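Local coordinates for protein putative adenosine kinase (Schistosoma mansoni, PDB 3VAS) that catalyses the ATP-dependent phosphorylation of adenosine to AMP, as a member of the ribokinase (pfkB) family, at residues L35-Y46 and G139-L149; N86-Q96 and F356-Y364. One frame throughout, in Å; residues are numbered along the deposited sequence.

Interaction 1 (L35-Y46 and G139-L149); sequences LDIIVDADDFMY and GKVAVLVSEKL. With ADN (adenosine), chain C.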
loop_
_atom_site.group_PDB
_atom_site.type_symbol
_atom_site.label_atom_id
_atom_site.label_comp_id
_atom_site.label_asym_id
_atom_site.label_seq_id
_atom_site.Cartn_x
_atom_site.Cartn_y
_atom_site.Cartn_z
ATOM N N LEU A 35 9.665 -9.646 -0.028
ATOM C CA LEU A 35 9.273 -10.942 0.499
ATOM C C LEU A 35 8.909 -10.791 1.971
ATOM O O LEU A 35 9.712 -10.303 2.769
ATOM C CB LEU A 35 10.406 -11.954 0.334
ATOM C CG LEU A 35 10.079 -13.373 0.797
ATOM C CD1 LEU A 35 9.156 -14.059 -0.198
ATOM C CD2 LEU A 35 11.345 -14.181 1.011
ATOM N N ASP A 36 7.693 -11.190 2.329
ATOM C CA ASP A 36 7.289 -11.228 3.733
ATOM C C ASP A 36 7.780 -12.507 4.403
ATOM O O ASP A 36 7.608 -13.608 3.877
ATOM C CB ASP A 36 5.769 -11.113 3.880
ATOM C CG ASP A 36 5.254 -9.711 3.578
ATOM O OD1 ASP A 36 6.086 -8.791 3.403
ATOM O OD2 ASP A 36 4.014 -9.528 3.530
ATOM N N ILE A 37 8.403 -12.355 5.564
ATOM C CA ILE A 37 8.821 -13.503 6.349
ATOM C C ILE A 37 8.056 -13.495 7.669
ATOM O O ILE A 37 8.407 -12.776 8.600
ATOM C CB ILE A 37 10.335 -13.496 6.590
ATOM C CG1 ILE A 37 11.074 -13.297 5.263
ATOM C CG2 ILE A 37 10.776 -14.781 7.288
ATOM C CD1 ILE A 37 12.585 -13.348 5.392
ATOM N N ILE A 38 7.001 -14.302 7.730
ATOM C CA ILE A 38 6.063 -14.270 8.841
ATOM C C ILE A 38 6.406 -15.311 9.897
ATOM O O ILE A 38 6.462 -16.510 9.613
ATOM C CB ILE A 38 4.624 -14.490 8.346
ATOM C CG1 ILE A 38 4.325 -13.539 7.181
ATOM C CG2 ILE A 38 3.627 -14.305 9.485
ATOM C CD1 ILE A 38 2.998 -13.795 6.509
ATOM N N VAL A 39 6.626 -14.842 11.119
ATOM C CA VAL A 39 7.095 -15.701 12.198
ATOM C C VAL A 39 6.302 -15.456 13.475
ATOM O O VAL A 39 5.937 -14.319 13.775
ATOM C CB VAL A 39 8.611 -15.477 12.464
ATOM C CG1 VAL A 39 8.947 -13.990 12.495
ATOM C CG2 VAL A 39 9.060 -16.159 13.751
ATOM N N ASP A 40 6.008 -16.529 14.203
ATOM C CA ASP A 40 5.497 -16.412 15.561
ATOM C C ASP A 40 6.638 -15.970 16.471
ATOM O O ASP A 40 7.527 -16.760 16.805
ATOM C CB ASP A 40 4.911 -17.739 16.040
ATOM C CG ASP A 40 3.605 -18.085 15.346
ATOM O OD1 ASP A 40 2.893 -17.151 14.916
ATOM O OD2 ASP A 40 3.290 -19.290 15.234
ATOM N N ALA A 41 6.613 -14.701 16.862
ATOM C CA ALA A 41 7.716 -14.108 17.609
ATOM C C ALA A 41 7.554 -14.255 19.117
ATOM O O ALA A 41 6.441 -14.208 19.645
ATOM C CB ALA A 41 7.870 -12.641 17.239
ATOM N N ASP A 42 8.678 -14.435 19.803
ATOM C CA ASP A 42 8.698 -14.454 21.258
ATOM C C ASP A 42 8.577 -13.027 21.774
ATOM O O ASP A 42 8.900 -12.073 21.067
ATOM C CB ASP A 42 9.992 -15.088 21.771
ATOM C CG ASP A 42 10.316 -16.403 21.076
ATOM O OD1 ASP A 42 9.828 -17.460 21.532
ATOM O OD2 ASP A 42 11.066 -16.374 20.073
ATOM N N ASP A 43 8.122 -12.883 23.011
ATOM C CA ASP A 43 7.853 -11.566 23.578
ATOM C C ASP A 43 9.101 -10.701 23.733
ATOM O O ASP A 43 9.013 -9.473 23.675
ATOM C CB ASP A 43 7.128 -11.702 24.919
ATOM C CG ASP A 43 5.883 -12.566 24.821
ATOM O OD1 ASP A 43 4.863 -12.081 24.288
ATOM O OD2 ASP A 43 5.926 -13.730 25.277
ATOM N N PHE A 44 10.258 -11.330 23.926
ATOM C CA PHE A 44 11.494 -10.566 24.112
ATOM C C PHE A 44 11.872 -9.776 22.865
ATOM O O PHE A 44 12.490 -8.717 22.961
ATOM C CB PHE A 44 12.661 -11.453 24.586
ATOM C CG PHE A 44 13.224 -12.377 23.524
ATOM C CD1 PHE A 44 14.122 -11.910 22.573
ATOM C CD2 PHE A 44 12.887 -13.725 23.510
ATOM C CE1 PHE A 44 14.646 -12.761 21.609
ATOM C CE2 PHE A 44 13.413 -14.581 22.552
ATOM C CZ PHE A 44 14.291 -14.098 21.599
ATOM N N MET A 45 11.487 -10.301 21.703
ATOM C CA MET A 45 11.848 -9.713 20.413
ATOM C C MET A 45 11.407 -8.259 20.286
ATOM O O MET A 45 12.124 -7.436 19.715
ATOM C CB MET A 45 11.251 -10.531 19.265
ATOM C CG MET A 45 11.802 -11.940 19.146
ATOM S SD MET A 45 13.440 -11.972 18.403
ATOM C CE MET A 45 13.083 -11.300 16.789
ATOM N N TYR A 46 10.231 -7.949 20.821
ATOM C CA TYR A 46 9.674 -6.601 20.713
ATOM C C TYR A 46 10.431 -5.611 21.590
ATOM O O TYR A 46 10.601 -4.452 21.215
ATOM C CB TYR A 46 8.172 -6.608 21.028
ATOM C CG TYR A 46 7.411 -7.550 20.128
ATOM C CD1 TYR A 46 6.908 -7.120 18.904
ATOM C CD2 TYR A 46 7.231 -8.884 20.481
ATOM C CE1 TYR A 46 6.229 -7.990 18.064
ATOM C CE2 TYR A 46 6.552 -9.759 19.647
ATOM C CZ TYR A 46 6.055 -9.305 18.443
ATOM O OH TYR A 46 5.386 -10.174 17.614
ATOM N N GLY A 139 14.414 -7.203 -1.474
ATOM C CA GLY A 139 14.045 -6.750 -0.146
ATOM C C GLY A 139 13.169 -7.743 0.599
ATOM O O GLY A 139 12.550 -8.622 -0.004
ATOM N N LYS A 140 13.114 -7.599 1.917
ATOM C CA LYS A 140 12.367 -8.521 2.757
ATOM C C LYS A 140 11.769 -7.796 3.959
ATOM O O LYS A 140 12.302 -6.778 4.415
ATOM C CB LYS A 140 13.282 -9.648 3.235
ATOM C CG LYS A 140 14.578 -9.143 3.853
ATOM C CD LYS A 140 15.511 -10.284 4.231
ATOM C CE LYS A 140 16.877 -9.758 4.645
ATOM N NZ LYS A 140 17.824 -10.864 4.971
ATOM N N VAL A 141 10.663 -8.331 4.468
ATOM C CA VAL A 141 10.020 -7.788 5.657
ATOM C C VAL A 141 9.941 -8.864 6.731
ATOM O O VAL A 141 9.402 -9.944 6.502
ATOM C CB VAL A 141 8.590 -7.284 5.359
ATOM C CG1 VAL A 141 7.986 -6.636 6.604
ATOM C CG2 VAL A 141 8.594 -6.302 4.193
ATOM N N ALA A 142 10.497 -8.586 7.902
ATOM C CA ALA A 142 10.297 -9.485 9.021
ATOM C C ALA A 142 8.953 -9.125 9.624
ATOM O O ALA A 142 8.778 -8.018 10.136
ATOM C CB ALA A 142 11.407 -9.335 10.046
ATOM N N VAL A 143 7.994 -10.043 9.532
ATOM C CA VAL A 143 6.670 -9.807 10.101
ATOM C C VAL A 143 6.527 -10.618 11.382
ATOM O O VAL A 143 6.359 -11.837 11.347
ATOM C CB VAL A 143 5.547 -10.158 9.109
ATOM C CG1 VAL A 143 4.185 -9.763 9.675
ATOM C CG2 VAL A 143 5.792 -9.466 7.774
ATOM N N LEU A 144 6.611 -9.931 12.515
ATOM C CA LEU A 144 6.632 -10.592 13.814
ATOM C C LEU A 144 5.229 -10.707 14.401
ATOM O O LEU A 144 4.615 -9.707 14.768
ATOM C CB LEU A 144 7.554 -9.842 14.772
ATOM C CG LEU A 144 9.026 -10.266 14.783
ATOM C CD1 LEU A 144 9.653 -10.218 13.396
ATOM C CD2 LEU A 144 9.812 -9.406 15.759
ATOM N N VAL A 145 4.720 -11.930 14.484
ATOM C CA VAL A 145 3.358 -12.140 14.956
ATOM C C VAL A 145 3.315 -12.731 16.364
ATOM O O VAL A 145 4.027 -13.691 16.671
ATOM C CB VAL A 145 2.555 -13.038 13.983
ATOM C CG1 VAL A 145 1.173 -13.342 14.549
ATOM C CG2 VAL A 145 2.443 -12.372 12.615
ATOM N N SER A 146 2.489 -12.141 17.220
ATOM C CA SER A 146 2.203 -12.725 18.521
ATOM C C SER A 146 0.798 -12.335 18.961
ATOM O O SER A 146 0.157 -11.484 18.345
ATOM C CB SER A 146 3.239 -12.290 19.561
ATOM O OG SER A 146 3.223 -10.887 19.747
ATOM N N GLU A 147 0.319 -12.966 20.025
ATOM C CA GLU A 147 -1.000 -12.656 20.554
ATOM C C GLU A 147 -1.024 -11.233 21.104
ATOM O O GLU A 147 -2.050 -10.556 21.060
ATOM C CB GLU A 147 -1.390 -13.663 21.635
ATOM C CG GLU A 147 -2.805 -13.496 22.157
ATOM C CD GLU A 147 -3.181 -14.575 23.150
ATOM O OE1 GLU A 147 -3.163 -15.765 22.767
ATOM O OE2 GLU A 147 -3.487 -14.236 24.313
ATOM N N LYS A 148 0.123 -10.782 21.606
ATOM C CA LYS A 148 0.252 -9.445 22.180
ATOM C C LYS A 148 0.410 -8.367 21.108
ATOM O O LYS A 148 -0.270 -7.341 21.146
ATOM C CB LYS A 148 1.454 -9.395 23.129
ATOM C CG LYS A 148 1.224 -8.612 24.414
ATOM C CD LYS A 148 0.984 -9.552 25.585
ATOM C CE LYS A 148 2.146 -10.519 25.756
ATOM N NZ LYS A 148 1.862 -11.585 26.759
ATOM N N LEU A 149 1.313 -8.602 20.158
ATOM C CA LEU A 149 1.686 -7.584 19.175
ATOM C C LEU A 149 1.907 -8.148 17.774
ATOM O O LEU A 149 2.207 -9.331 17.604
ATOM C CB LEU A 149 2.979 -6.879 19.608
ATOM C CG LEU A 149 3.062 -6.170 20.959
ATOM C CD1 LEU A 149 4.339 -6.564 21.678
ATOM C CD2 LEU A 149 3.008 -4.669 20.770
HETATM O "O5'" ADN C . 0.522 -3.744 4.560
HETATM C "C5'" ADN C . 1.329 -4.881 4.863
HETATM C "C4'" ADN C . 2.422 -5.066 3.839
HETATM O "O4'" ADN C . 3.314 -3.941 3.874
HETATM C "C3'" ADN C . 3.312 -6.303 4.010
HETATM O "O3'" ADN C . 2.997 -7.262 2.998
HETATM C "C2'" ADN C . 4.746 -5.775 3.782
HETATM O "O2'" ADN C . 5.505 -6.515 2.851
HETATM C "C1'" ADN C . 4.518 -4.344 3.293
HETATM N N9 ADN C . 5.576 -3.401 3.655
HETATM C C8 ADN C . 6.161 -3.277 4.831
HETATM N N7 ADN C . 7.183 -2.224 4.707
HETATM C C5 ADN C . 7.160 -1.742 3.364
HETATM C C6 ADN C . 7.905 -0.766 2.710
HETATM N N6 ADN C . 8.923 -0.042 3.423
HETATM N N1 ADN C . 7.668 -0.502 1.367
HETATM C C2 ADN C . 6.698 -1.190 0.682
HETATM N N3 ADN C . 5.960 -2.149 1.327
HETATM C C4 ADN C . 6.215 -2.417 2.696
HETATM O O HOH W 1 4.361 -15.986 18.803
HETATM O O HOH W 2 4.525 -10.372 22.352
#
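Leu35-Asp40 and Gly139-Val145 pair as parallel strands, their axes 4.6 Å apart and inclined by 23°, and seven hydrogen bonds join them in an unbroken ladder from Leu35 N to Gly139 O at one end to Ala41 N to Val145 O at the other. Asp36, Ile38 and Asp40 share one face with Val141, Val143 and Val145. There Ile38 lies alongside Val143, and its CG2 branch reaches CG2 of Val145 at 3.9 Å. At the start of this face both oxygens of the Asp36 carboxylate accept from the ribose of adenosine: O3' donates to OD2 over 2.5 Å, and O2' to OD1 over 2.4 Å, a distance too short to be taken at face value. A first torsion of -72°, with CG beside the backbone N, brings the carboxylate near Val141, whose CG2 lies against O2' at 3.4 Å.

On the other face Leu144 spreads its branches, CD1 against Val39 and CD2 against the methyl of Met45, while its CG meets Ala41 CB at 3.6 Å. Past the strands the chains stay together through Tyr46. Its hydroxyl makes a weak bond, near the ring plane, to Leu144 O at 3.0 Å, and the poorly ordered Leu149 lays CD1 over one ring face in a CH-pi contact, 3.9 Å from the centroid. Ser146 ties off its own turn: both its N and its OG donate to Leu149 O. A water bridges Ser146 OG to Asp43 OD1, which also faces Lys148 across a long salt bridge. Backbone hydrogen bonds from Ile79 and Asn77 continue the sheet beyond 35-40, and strand 150-157 flanks 139-145. The pair belongs to the small lid of the ribokinase fold; as in ribokinase relatives, the lid covers the nucleoside.

Interaction 2 (N86-Q96 and F356-Y364); sequences NTVKMIQWIIQ and FSLGSRDSY
Trp93 is sandwiched between Leu358 and Arg361: CD2 of Leu358 sits 4.0 Å from the centroid of the six-membered ring on one face, and CD of Arg361 covers the centre of the opposite face at 3.7 Å. The edge of the indole runs into the face of Tyr364, a T-shaped pair with planes at 73°, while NE1 donates to Gly359 O at 3.0 Å. The Arg361 guanidinium is itself layered between Gln96 OE1 and Tyr364 CD2. In its plane NE donates to Trp93 O at 3.0 Å and NH2 to a lone pair of Ile94 O at 2.8 Å. A cation is thereby clamped to the carbonyls of the last helical turn, where the helix dipole would probably favour it.

Toward the other end, Phe356 lies flat on Asn86. Amide and ring planes are 2° apart, and Asn86 CB stands over the ring centre at 3.5 Å. Asn86 ND2 hydrogen-bonds Asp320 OD2 and adenosine O3'; Phe356 is thus a second-shell neighbour of a ligand-pocket residue and probably limits how its amide can turn. Met90, extended with CG anti to its backbone N (chi1 -174°), reaches past both Phe356 and Leu358, its SD 3.8 Å from Phe356 CZ in an oblique Met-aromatic contact and its CG against Leu358. A water links Lys89 NZ to Phe356 O, although the lysine's main partner is Asp119.

The C-terminal loop runs along helix 83-95 to its last turn, with helix 336-351 packed around the same side chains, helix 318-330 on Met90 and Ile94, and strand 101-107 on Val88.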
loop_
_atom_site.group_PDB
_atom_site.type_symbol
_atom_site.label_atom_id
_atom_site.label_comp_id
_atom_site.label_asym_id
_atom_site.label_seq_id
_atom_site.Cartn_x
_atom_site.Cartn_y
_atom_site.Cartn_z
ATOM N N ASN A 86 0.673 -5.634 -3.338
ATOM C CA ASN A 86 -0.495 -6.277 -2.737
ATOM C C ASN A 86 -1.801 -5.700 -3.296
ATOM O O ASN A 86 -2.685 -6.438 -3.739
ATOM C CB ASN A 86 -0.499 -6.116 -1.209
ATOM C CG ASN A 86 0.530 -6.994 -0.505
ATOM O OD1 ASN A 86 1.105 -7.913 -1.092
ATOM N ND2 ASN A 86 0.741 -6.722 0.781
ATOM N N THR A 87 -1.898 -4.375 -3.284
ATOM C CA THR A 87 -3.094 -3.673 -3.736
ATOM C C THR A 87 -3.363 -3.880 -5.223
ATOM O O THR A 87 -4.475 -4.229 -5.622
ATOM C CB THR A 87 -2.985 -2.163 -3.428
ATOM O OG1 THR A 87 -3.005 -1.968 -2.009
ATOM C CG2 THR A 87 -4.139 -1.390 -4.049
ATOM N N VAL A 88 -2.339 -3.675 -6.043
ATOM C CA VAL A 88 -2.499 -3.765 -7.489
ATOM C C VAL A 88 -2.828 -5.181 -7.963
ATOM O O VAL A 88 -3.673 -5.369 -8.836
ATOM C CB VAL A 88 -1.259 -3.215 -8.213
ATOM C CG1 VAL A 88 -1.297 -3.555 -9.702
ATOM C CG2 VAL A 88 -1.167 -1.717 -7.995
ATOM N N LYS A 89 -2.184 -6.184 -7.381
ATOM C CA LYS A 89 -2.460 -7.547 -7.810
ATOM C C LYS A 89 -3.834 -8.021 -7.339
ATOM O O LYS A 89 -4.461 -8.857 -7.986
ATOM C CB LYS A 89 -1.342 -8.515 -7.402
ATOM C CG LYS A 89 -1.268 -8.866 -5.928
ATOM C CD LYS A 89 -0.018 -9.712 -5.661
ATOM C CE LYS A 89 -0.044 -10.334 -4.273
ATOM N NZ LYS A 89 1.163 -11.172 -4.019
ATOM N N MET A 90 -4.321 -7.478 -6.227
ATOM C CA MET A 90 -5.672 -7.824 -5.795
ATOM C C MET A 90 -6.722 -7.116 -6.653
ATOM O O MET A 90 -7.778 -7.686 -6.930
ATOM C CB MET A 90 -5.906 -7.550 -4.308
ATOM C CG MET A 90 -7.266 -8.057 -3.822
ATOM S SD MET A 90 -7.480 -7.963 -2.033
ATOM C CE MET A 90 -9.005 -8.882 -1.807
ATOM N N ILE A 91 -6.438 -5.886 -7.079
ATOM C CA ILE A 91 -7.314 -5.214 -8.041
ATOM C C ILE A 91 -7.450 -6.099 -9.278
ATOM O O ILE A 91 -8.546 -6.307 -9.797
ATOM C CB ILE A 91 -6.761 -3.846 -8.475
ATOM C CG1 ILE A 91 -6.741 -2.869 -7.300
ATOM C CG2 ILE A 91 -7.591 -3.267 -9.622
ATOM C CD1 ILE A 91 -6.163 -1.512 -7.650
ATOM N N GLN A 92 -6.319 -6.633 -9.729
ATOM C CA GLN A 92 -6.277 -7.537 -10.870
ATOM C C GLN A 92 -7.074 -8.819 -10.609
ATOM O O GLN A 92 -7.821 -9.285 -11.469
ATOM C CB GLN A 92 -4.816 -7.864 -11.213
ATOM C CG GLN A 92 -4.642 -8.940 -12.283
ATOM C CD GLN A 92 -5.125 -8.491 -13.649
ATOM O OE1 GLN A 92 -4.710 -7.445 -14.153
ATOM N NE2 GLN A 92 -6.010 -9.280 -14.255
ATOM N N TRP A 93 -6.912 -9.376 -9.415
ATOM C CA TRP A 93 -7.601 -10.599 -9.010
ATOM C C TRP A 93 -9.118 -10.385 -8.928
ATOM O O TRP A 93 -9.907 -11.210 -9.402
ATOM C CB TRP A 93 -7.037 -11.032 -7.659
ATOM C CG TRP A 93 -7.552 -12.315 -7.074
ATOM C CD1 TRP A 93 -7.155 -13.586 -7.391
ATOM C CD2 TRP A 93 -8.507 -12.445 -6.015
ATOM N NE1 TRP A 93 -7.827 -14.498 -6.607
ATOM C CE2 TRP A 93 -8.660 -13.820 -5.754
ATOM C CE3 TRP A 93 -9.257 -11.530 -5.268
ATOM C CZ2 TRP A 93 -9.532 -14.302 -4.780
ATOM C CZ3 TRP A 93 -10.121 -12.009 -4.300
ATOM C CH2 TRP A 93 -10.253 -13.382 -4.065
ATOM N N ILE A 94 -9.521 -9.268 -8.332
ATOM C CA ILE A 94 -10.932 -8.924 -8.233
ATOM C C ILE A 94 -11.577 -8.766 -9.608
ATOM O O ILE A 94 -12.597 -9.388 -9.898
ATOM C CB ILE A 94 -11.140 -7.635 -7.417
ATOM C CG1 ILE A 94 -10.783 -7.887 -5.949
ATOM C CG2 ILE A 94 -12.584 -7.138 -7.552
ATOM C CD1 ILE A 94 -10.834 -6.658 -5.078
ATOM N N ILE A 95 -10.966 -7.946 -10.455
ATOM C CA ILE A 95 -11.543 -7.621 -11.757
ATOM C C ILE A 95 -11.525 -8.823 -12.703
ATOM O O ILE A 95 -12.398 -8.959 -13.560
ATOM C CB ILE A 95 -10.863 -6.374 -12.367
ATOM C CG1 ILE A 95 -11.094 -5.172 -11.441
ATOM C CG2 ILE A 95 -11.391 -6.088 -13.763
ATOM C CD1 ILE A 95 -10.533 -3.871 -11.940
ATOM N N GLN A 96 -10.529 -9.690 -12.533
ATOM C CA GLN A 96 -10.533 -11.017 -13.150
ATOM C C GLN A 96 -10.432 -10.988 -14.678
ATOM O O GLN A 96 -10.697 -11.986 -15.343
ATOM C CB GLN A 96 -11.784 -11.789 -12.712
ATOM C CG GLN A 96 -11.611 -13.284 -12.561
ATOM C CD GLN A 96 -12.921 -13.971 -12.228
ATOM O OE1 GLN A 96 -13.922 -13.312 -11.930
ATOM N NE2 GLN A 96 -12.927 -15.303 -12.281
ATOM N N PHE A 356 -0.689 -11.839 2.858
ATOM C CA PHE A 356 -1.496 -11.396 1.729
ATOM C C PHE A 356 -1.677 -12.542 0.737
ATOM O O PHE A 356 -1.052 -12.578 -0.325
ATOM C CB PHE A 356 -0.898 -10.165 1.052
ATOM C CG PHE A 356 -1.916 -9.337 0.322
ATOM C CD1 PHE A 356 -2.615 -8.336 0.982
ATOM C CD2 PHE A 356 -2.190 -9.570 -1.022
ATOM C CE1 PHE A 356 -3.565 -7.574 0.318
ATOM C CE2 PHE A 356 -3.135 -8.814 -1.693
ATOM C CZ PHE A 356 -3.827 -7.814 -1.022
ATOM N N SER A 357 -2.538 -13.482 1.105
ATOM C CA SER A 357 -2.761 -14.682 0.311
ATOM C C SER A 357 -4.068 -14.575 -0.468
ATOM O O SER A 357 -5.134 -14.434 0.125
ATOM C CB SER A 357 -2.798 -15.907 1.227
ATOM O OG SER A 357 -3.100 -17.086 0.502
ATOM N N LEU A 358 -3.984 -14.636 -1.794
ATOM C CA LEU A 358 -5.176 -14.637 -2.645
ATOM C C LEU A 358 -5.454 -16.048 -3.158
ATOM O O LEU A 358 -4.693 -16.576 -3.965
ATOM C CB LEU A 358 -4.991 -13.689 -3.834
ATOM C CG LEU A 358 -4.867 -12.191 -3.542
ATOM C CD1 LEU A 358 -4.490 -11.427 -4.805
ATOM C CD2 LEU A 358 -6.169 -11.665 -2.958
ATOM N N GLY A 359 -6.538 -16.656 -2.688
ATOM C CA GLY A 359 -6.891 -18.011 -3.085
ATOM C C GLY A 359 -7.651 -18.071 -4.400
ATOM O O GLY A 359 -7.532 -17.171 -5.232
ATOM N N SER A 360 -8.435 -19.127 -4.600
ATOM C CA SER A 360 -9.183 -19.245 -5.845
ATOM C C SER A 360 -10.282 -18.193 -5.887
ATOM O O SER A 360 -10.997 -17.972 -4.907
ATOM C CB SER A 360 -9.740 -20.660 -6.067
ATOM O OG SER A 360 -10.691 -21.010 -5.083
ATOM N N ARG A 361 -10.389 -17.537 -7.035
ATOM C CA ARG A 361 -11.263 -16.388 -7.206
ATOM C C ARG A 361 -12.739 -16.741 -6.992
ATOM O O ARG A 361 -13.531 -15.900 -6.555
ATOM C CB ARG A 361 -11.031 -15.779 -8.589
ATOM C CG ARG A 361 -11.851 -14.549 -8.886
ATOM C CD ARG A 361 -11.714 -13.503 -7.800
ATOM N NE ARG A 361 -12.436 -12.290 -8.173
ATOM C CZ ARG A 361 -13.750 -12.139 -8.049
ATOM N NH1 ARG A 361 -14.491 -13.121 -7.547
ATOM N NH2 ARG A 361 -14.321 -11.004 -8.427
ATOM N N ASP A 362 -13.091 -17.992 -7.282
ATOM C CA ASP A 362 -14.454 -18.492 -7.099
ATOM C C ASP A 362 -14.918 -18.470 -5.648
ATOM O O ASP A 362 -16.115 -18.394 -5.379
ATOM C CB ASP A 362 -14.576 -19.922 -7.627
ATOM C CG ASP A 362 -14.693 -19.979 -9.130
ATOM O OD1 ASP A 362 -14.380 -21.041 -9.710
ATOM O OD2 ASP A 362 -15.101 -18.962 -9.730
ATOM N N SER A 363 -13.974 -18.551 -4.717
ATOM C CA SER A 363 -14.311 -18.628 -3.300
ATOM C C SER A 363 -14.328 -17.265 -2.622
ATOM O O SER A 363 -14.382 -17.178 -1.399
ATOM C CB SER A 363 -13.343 -19.560 -2.571
ATOM O OG SER A 363 -13.528 -20.899 -2.995
ATOM N N TYR A 364 -14.280 -16.203 -3.420
ATOM C CA TYR A 364 -14.309 -14.844 -2.893
ATOM C C TYR A 364 -15.709 -14.513 -2.373
ATOM O O TYR A 364 -15.870 -13.638 -1.525
ATOM C CB TYR A 364 -13.891 -13.854 -3.985
ATOM C CG TYR A 364 -13.694 -12.422 -3.521
ATOM C CD1 TYR A 364 -13.017 -12.138 -2.340
ATOM C CD2 TYR A 364 -14.158 -11.352 -4.284
ATOM C CE1 TYR A 364 -12.825 -10.837 -1.922
ATOM C CE2 TYR A 364 -13.969 -10.042 -3.872
ATOM C CZ TYR A 364 -13.299 -9.790 -2.689
ATOM O OH TYR A 364 -13.099 -8.493 -2.270
HETATM O O HOH W 3 1.134 -12.512 -1.674
#

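Overall arrangement
From the N terminus the chain passes first through 35-46, then through 86-96, returns to 139-149 and reaches 356-364 near its end. Interaction 1 closes a loop of 92 residues within the first half, whereas interaction 2 spans 259 residues and brings the C-terminal tail back to an early helix. Because 86-96 lies inside the first loop and 356-364 outside it, the two closures cross rather than nest. Interaction 1 builds strands of the lid; interaction 2 fastens the tail to a helix of the larger domain. Their centres are 24 Å apart and they do not touch, yet both reach adenosine, where Asp36 and Asn86 converge on the ribose.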